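Local atomic coordinates of indole-3-acetic acid-amido synthetase GH3.15 (Arabidopsis thaliana, PDB entry 6E1Q), a protein that conjugates glutamine, and possibly cysteine, to the auxin precursor indole-3-butyric acid at the expense of ATP, and also modifies the herbicide 2,4-DB. Residues Ser165-Lys168 with Ser169-Gln172; Leu181-Ser184 with Pro185-Thr189. All coordinates share one frame; numbering follows the deposited sequence.

Contact 1: residues Ser165-Lys168 with Ser169-Gln172. With CFA ((2,4-dichlorophenoxy)acetic acid), chain D.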
loop_
_atom_site.group_PDB
_atom_site.type_symbol
_atom_site.label_atom_id
_atom_site.label_comp_id
_atom_site.label_asym_id
_atom_site.label_seq_id
_atom_site.Cartn_x
_atom_site.Cartn_y
_atom_site.Cartn_z
ATOM N N SER A 165 4.317 0.294 14.718
ATOM C CA SER A 165 4.817 -0.767 15.586
ATOM C C SER A 165 6.202 -1.218 15.146
ATOM O O SER A 165 7.083 -1.466 15.984
ATOM C CB SER A 165 3.851 -1.955 15.571
ATOM O OG SER A 165 2.615 -1.573 16.133
ATOM N N PHE A 166 6.401 -1.340 13.830
ATOM C CA PHE A 166 7.700 -1.726 13.293
ATOM C C PHE A 166 8.769 -0.699 13.660
ATOM O O PHE A 166 9.810 -1.048 14.226
ATOM C CB PHE A 166 7.585 -1.896 11.776
ATOM C CG PHE A 166 8.813 -2.467 11.126
ATOM C CD1 PHE A 166 8.991 -3.842 11.035
ATOM C CD2 PHE A 166 9.774 -1.634 10.570
ATOM C CE1 PHE A 166 10.116 -4.374 10.422
ATOM C CE2 PHE A 166 10.906 -2.159 9.960
ATOM C CZ PHE A 166 11.075 -3.529 9.889
ATOM N N LEU A 167 8.508 0.577 13.375
ATOM C CA LEU A 167 9.484 1.627 13.662
ATOM C C LEU A 167 9.733 1.764 15.157
ATOM O O LEU A 167 10.885 1.852 15.605
ATOM C CB LEU A 167 9.007 2.961 13.081
ATOM C CG LEU A 167 8.896 2.946 11.563
ATOM C CD1 LEU A 167 8.433 4.303 11.051
ATOM C CD2 LEU A 167 10.246 2.545 10.953
ATOM N N LYS A 168 8.663 1.797 15.948
ATOM C CA LYS A 168 8.828 1.923 17.393
ATOM C C LYS A 168 9.688 0.796 17.957
ATOM O O LYS A 168 10.484 1.008 18.878
ATOM C CB LYS A 168 7.455 1.957 18.065
ATOM C CG LYS A 168 7.468 2.286 19.540
ATOM C CD LYS A 168 6.077 2.139 20.147
ATOM C CE LYS A 168 6.148 1.947 21.659
ATOM N NZ LYS A 168 5.288 2.917 22.396
ATOM N N SER A 169 9.557 -0.409 17.418
ATOM C CA SER A 169 10.317 -1.500 18.013
ATOM C C SER A 169 11.798 -1.417 17.662
ATOM O O SER A 169 12.655 -1.587 18.543
ATOM C CB SER A 169 9.754 -2.848 17.588
ATOM O OG SER A 169 10.542 -3.857 18.190
ATOM N N ILE A 170 12.127 -1.154 16.394
ATOM C CA ILE A 170 13.542 -1.058 16.050
ATOM C C ILE A 170 14.156 0.168 16.703
ATOM O O ILE A 170 15.344 0.166 17.026
ATOM C CB ILE A 170 13.773 -1.071 14.521
ATOM C CG1 ILE A 170 13.062 0.069 13.819
ATOM C CG2 ILE A 170 13.300 -2.383 13.900
ATOM C CD1 ILE A 170 13.180 -0.032 12.303
ATOM N N LYS A 171 13.361 1.215 16.946
ATOM C CA LYS A 171 13.865 2.365 17.697
ATOM C C LYS A 171 14.232 1.976 19.126
ATOM O O LYS A 171 15.271 2.401 19.646
ATOM C CB LYS A 171 12.833 3.493 17.712
ATOM C CG LYS A 171 12.977 4.417 18.927
ATOM C CD LYS A 171 12.627 5.863 18.621
ATOM C CE LYS A 171 12.340 6.614 19.909
ATOM N NZ LYS A 171 12.505 8.082 19.766
ATOM N N GLN A 172 13.391 1.169 19.779
ATOM C CA GLN A 172 13.657 0.777 21.158
ATOM C C GLN A 172 14.796 -0.229 21.278
ATOM O O GLN A 172 15.215 -0.517 22.404
ATOM C CB GLN A 172 12.376 0.234 21.805
ATOM C CG GLN A 172 11.332 1.325 22.075
ATOM C CD GLN A 172 10.025 0.801 22.658
ATOM O OE1 GLN A 172 9.188 1.577 23.123
ATOM N NE2 GLN A 172 9.844 -0.515 22.632
HETATM C C1 CFA D . 5.374 -4.597 5.055
HETATM C C2 CFA D . 6.200 -3.325 5.274
HETATM C "C1'" CFA D . 8.299 -2.707 6.254
HETATM C "C2'" CFA D . 8.131 -1.545 7.000
HETATM C "C3'" CFA D . 9.180 -0.640 7.114
HETATM C "C4'" CFA D . 10.392 -0.897 6.490
HETATM C "C5'" CFA D . 10.557 -2.056 5.754
HETATM CL CL3 CFA D . 6.576 -1.202 7.816
HETATM C "C6'" CFA D . 9.515 -2.958 5.641
HETATM O O1 CFA D . 5.966 -5.698 4.945
HETATM O O2 CFA D . 4.115 -4.565 4.978
HETATM O "O1'" CFA D . 7.267 -3.650 6.124
HETATM CL CL4 CFA D . 11.755 0.252 6.627
#

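Contact 2: residues Leu181-Ser184 with Pro185-Thr189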
loop_
_atom_site.group_PDB
_atom_site.type_symbol
_atom_site.label_atom_id
_atom_site.label_comp_id
_atom_site.label_asym_id
_atom_site.label_seq_id
_atom_site.Cartn_x
_atom_site.Cartn_y
_atom_site.Cartn_z
ATOM N N LEU A 181 17.887 5.344 9.846
ATOM C CA LEU A 181 16.621 5.791 9.288
ATOM C C LEU A 181 16.434 7.273 9.563
ATOM O O LEU A 181 16.714 7.750 10.667
ATOM C CB LEU A 181 15.434 5.022 9.878
ATOM C CG LEU A 181 15.339 3.510 9.680
ATOM C CD1 LEU A 181 14.077 2.990 10.364
ATOM C CD2 LEU A 181 15.356 3.140 8.200
ATOM N N GLN A 182 15.969 8.000 8.554
ATOM C CA GLN A 182 15.496 9.369 8.736
ATOM C C GLN A 182 13.976 9.308 8.740
ATOM O O GLN A 182 13.335 9.219 7.687
ATOM C CB GLN A 182 16.011 10.309 7.654
ATOM C CG GLN A 182 15.753 11.757 7.983
ATOM C CD GLN A 182 16.433 12.162 9.264
ATOM O OE1 GLN A 182 17.617 12.493 9.265
ATOM N NE2 GLN A 182 15.694 12.124 10.371
ATOM N N VAL A 183 13.397 9.344 9.927
ATOM C CA VAL A 183 11.961 9.197 10.065
ATOM C C VAL A 183 11.442 10.382 10.865
ATOM O O VAL A 183 12.116 10.877 11.778
ATOM C CB VAL A 183 11.590 7.846 10.722
ATOM C CG1 VAL A 183 12.018 7.784 12.186
ATOM C CG2 VAL A 183 10.126 7.546 10.532
ATOM N N SER A 184 10.259 10.855 10.491
ATOM C CA SER A 184 9.687 12.026 11.126
ATOM C C SER A 184 9.513 11.792 12.627
ATOM O O SER A 184 9.311 10.656 13.071
ATOM C CB SER A 184 8.345 12.368 10.484
ATOM O OG SER A 184 7.274 11.723 11.144
ATOM N N PRO A 185 9.594 12.852 13.435
ATOM C CA PRO A 185 9.258 12.705 14.860
ATOM C C PRO A 185 7.851 12.166 15.078
ATOM O O PRO A 185 7.566 11.617 16.152
ATOM C CB PRO A 185 9.412 14.133 15.405
ATOM C CG PRO A 185 9.215 15.025 14.195
ATOM C CD PRO A 185 9.829 14.258 13.056
ATOM N N HIS A 186 6.977 12.276 14.073
ATOM C CA HIS A 186 5.581 11.890 14.184
ATOM C C HIS A 186 5.265 10.569 13.493
ATOM O O HIS A 186 4.094 10.287 13.227
ATOM C CB HIS A 186 4.691 12.995 13.630
ATOM C CG HIS A 186 4.876 14.305 14.318
ATOM N ND1 HIS A 186 4.591 14.484 15.653
ATOM C CD2 HIS A 186 5.332 15.496 13.866
ATOM C CE1 HIS A 186 4.855 15.732 15.992
ATOM N NE2 HIS A 186 5.304 16.369 14.926
ATOM N N ALA A 187 6.279 9.753 13.204
ATOM C CA ALA A 187 6.004 8.380 12.794
ATOM C C ALA A 187 5.536 7.529 13.969
ATOM O O ALA A 187 4.783 6.568 13.775
ATOM C CB ALA A 187 7.239 7.756 12.159
ATOM N N ILE A 188 5.970 7.860 15.183
ATOM C CA ILE A 188 5.559 7.158 16.393
ATOM C C ILE A 188 4.685 8.042 17.283
ATOM O O ILE A 188 3.584 7.646 17.674
ATOM C CB ILE A 188 6.787 6.623 17.167
ATOM C CG1 ILE A 188 7.627 5.703 16.271
ATOM C CG2 ILE A 188 6.350 5.884 18.438
ATOM C CD1 ILE A 188 9.054 5.483 16.767
ATOM N N THR A 189 5.152 9.251 17.600
ATOM C CA THR A 189 4.381 10.169 18.430
ATOM C C THR A 189 3.339 10.889 17.583
ATOM O O THR A 189 3.669 11.530 16.580
ATOM C CB THR A 189 5.289 11.189 19.126
ATOM O OG1 THR A 189 6.283 10.503 19.896
ATOM C CG2 THR A 189 4.467 12.089 20.061
#

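Contact 1: residues Ser165-Lys168 with Ser169-Gln172
Within helix 162-172 of the GH3 N-terminal domain, Phe166 and Ile170 meet one turn apart, next to a bound (2,4-dichlorophenoxy)acetic acid. Ile170 N points at Phe166 O (3.2 Å) in a nearly straight bond of 172°. Beyond the backbone, the methyl CD1 of Ile170 reaches Phe166 CE2 (3.9 Å), approaching the ring obliquely, and Leu167, alongside, sends CD2 to within 4.1 Å of the same Ile170 CD1. With CG anti to the backbone N (chi1 -172°), Phe166 carries its ring to the ligand, whose dichlorophenyl group lies over one face, offset toward the rim; Phe166 CD2 and C3' of the ligand are 3.6 Å apart. Replacing Phe166 by an alanine would remove the ring carbons CD2 and CE2 that meet C3' and would probably leave the ligand ring and Ile170 CD1 without that neighbour. Farther along, the aliphatic CE of Lys168 crosses Gln172 at OE1 (3.4 Å), while their backbones are joined from Gln172 N to Lys168 O (3.0 Å). Ile119 of helix 112-132 packs on both Phe166 and Ile170. The i to i+4 bonds are those of an alpha-helix, with Lys171 and Gln172 exposed and Phe166 lining the ligand pocket.

Contact 2: residues Leu181-Ser184 with Pro185-Thr189
Ser184 and Ala187 close a type I beta turn that takes the chain out of strand 181-183. Its defining bond runs from Ala187 N to Ser184 O (3.2 Å); it is straight at the hydrogen, 170°, although the donor stands well above the plane of the carbonyl. Pro185 occupies the second position of the turn, where its ring restricts phi. Inside the turn the Ser184 hydroxyl bends back over the backbone, with chi1 at 91°, away from a staggered value, and OG accepts a hydrogen bond from His186 N (3.0 Å, 130°) in the manner of an ST turn, though the bond is weak. The same OG is also hydrogen-bonded to Tyr145 O, so the buried hydroxyl has a second partner besides His186 N. Alongside these bonds, Val183 and Ala187 touch through methyls: Val183 CG2, anti to its own backbone N, is only 3.3 Å from Ala187 CB, tighter than an ordinary van der Waals contact. A further shell fixes the ends. Gln182 pairs its backbone with Ser141 and Ile143 of the parallel strand 140-143, and His186 does so with Val147. Ala187 O receives a hydrogen bond from Thr164 OG1 of helix 162-172, while Thr254 of helix 253-258 covers Pro185 and His186. Past the turn the imidazole reaches forward along the chain: His186 ND1 donates to Thr189 O at 3.2 Å, with the oxygen at the edge of the ring and almost exactly in its plane.

How the contacts relate
Contact 1 and contact 2 follow one another in the chain and pack together, their centres about 10 Å apart. The side-chain contacts between them are apolar, beside the Thr164 OG1 to Ala187 O bond from the same helix. Leu167 CD1 rests against the paired methyls of contact 2, 3.7 Å from Val183 CG2 and 3.8 Å from Ala187 CB. On one flank Ile170 CD1 meets Leu181 CD1 at 3.7 Å; on another, Ile188 CD1 rests on Lys168 CA at 3.6 Å. Phe166 touches one bound (2,4-dichlorophenoxy)acetic acid directly, and its side chain lies about 7 Å from those of the substrate-binding Phe325 and Phe332. Contact 2 stands behind: the Val183 side chain comes only within about 7 Å of a bound ligand.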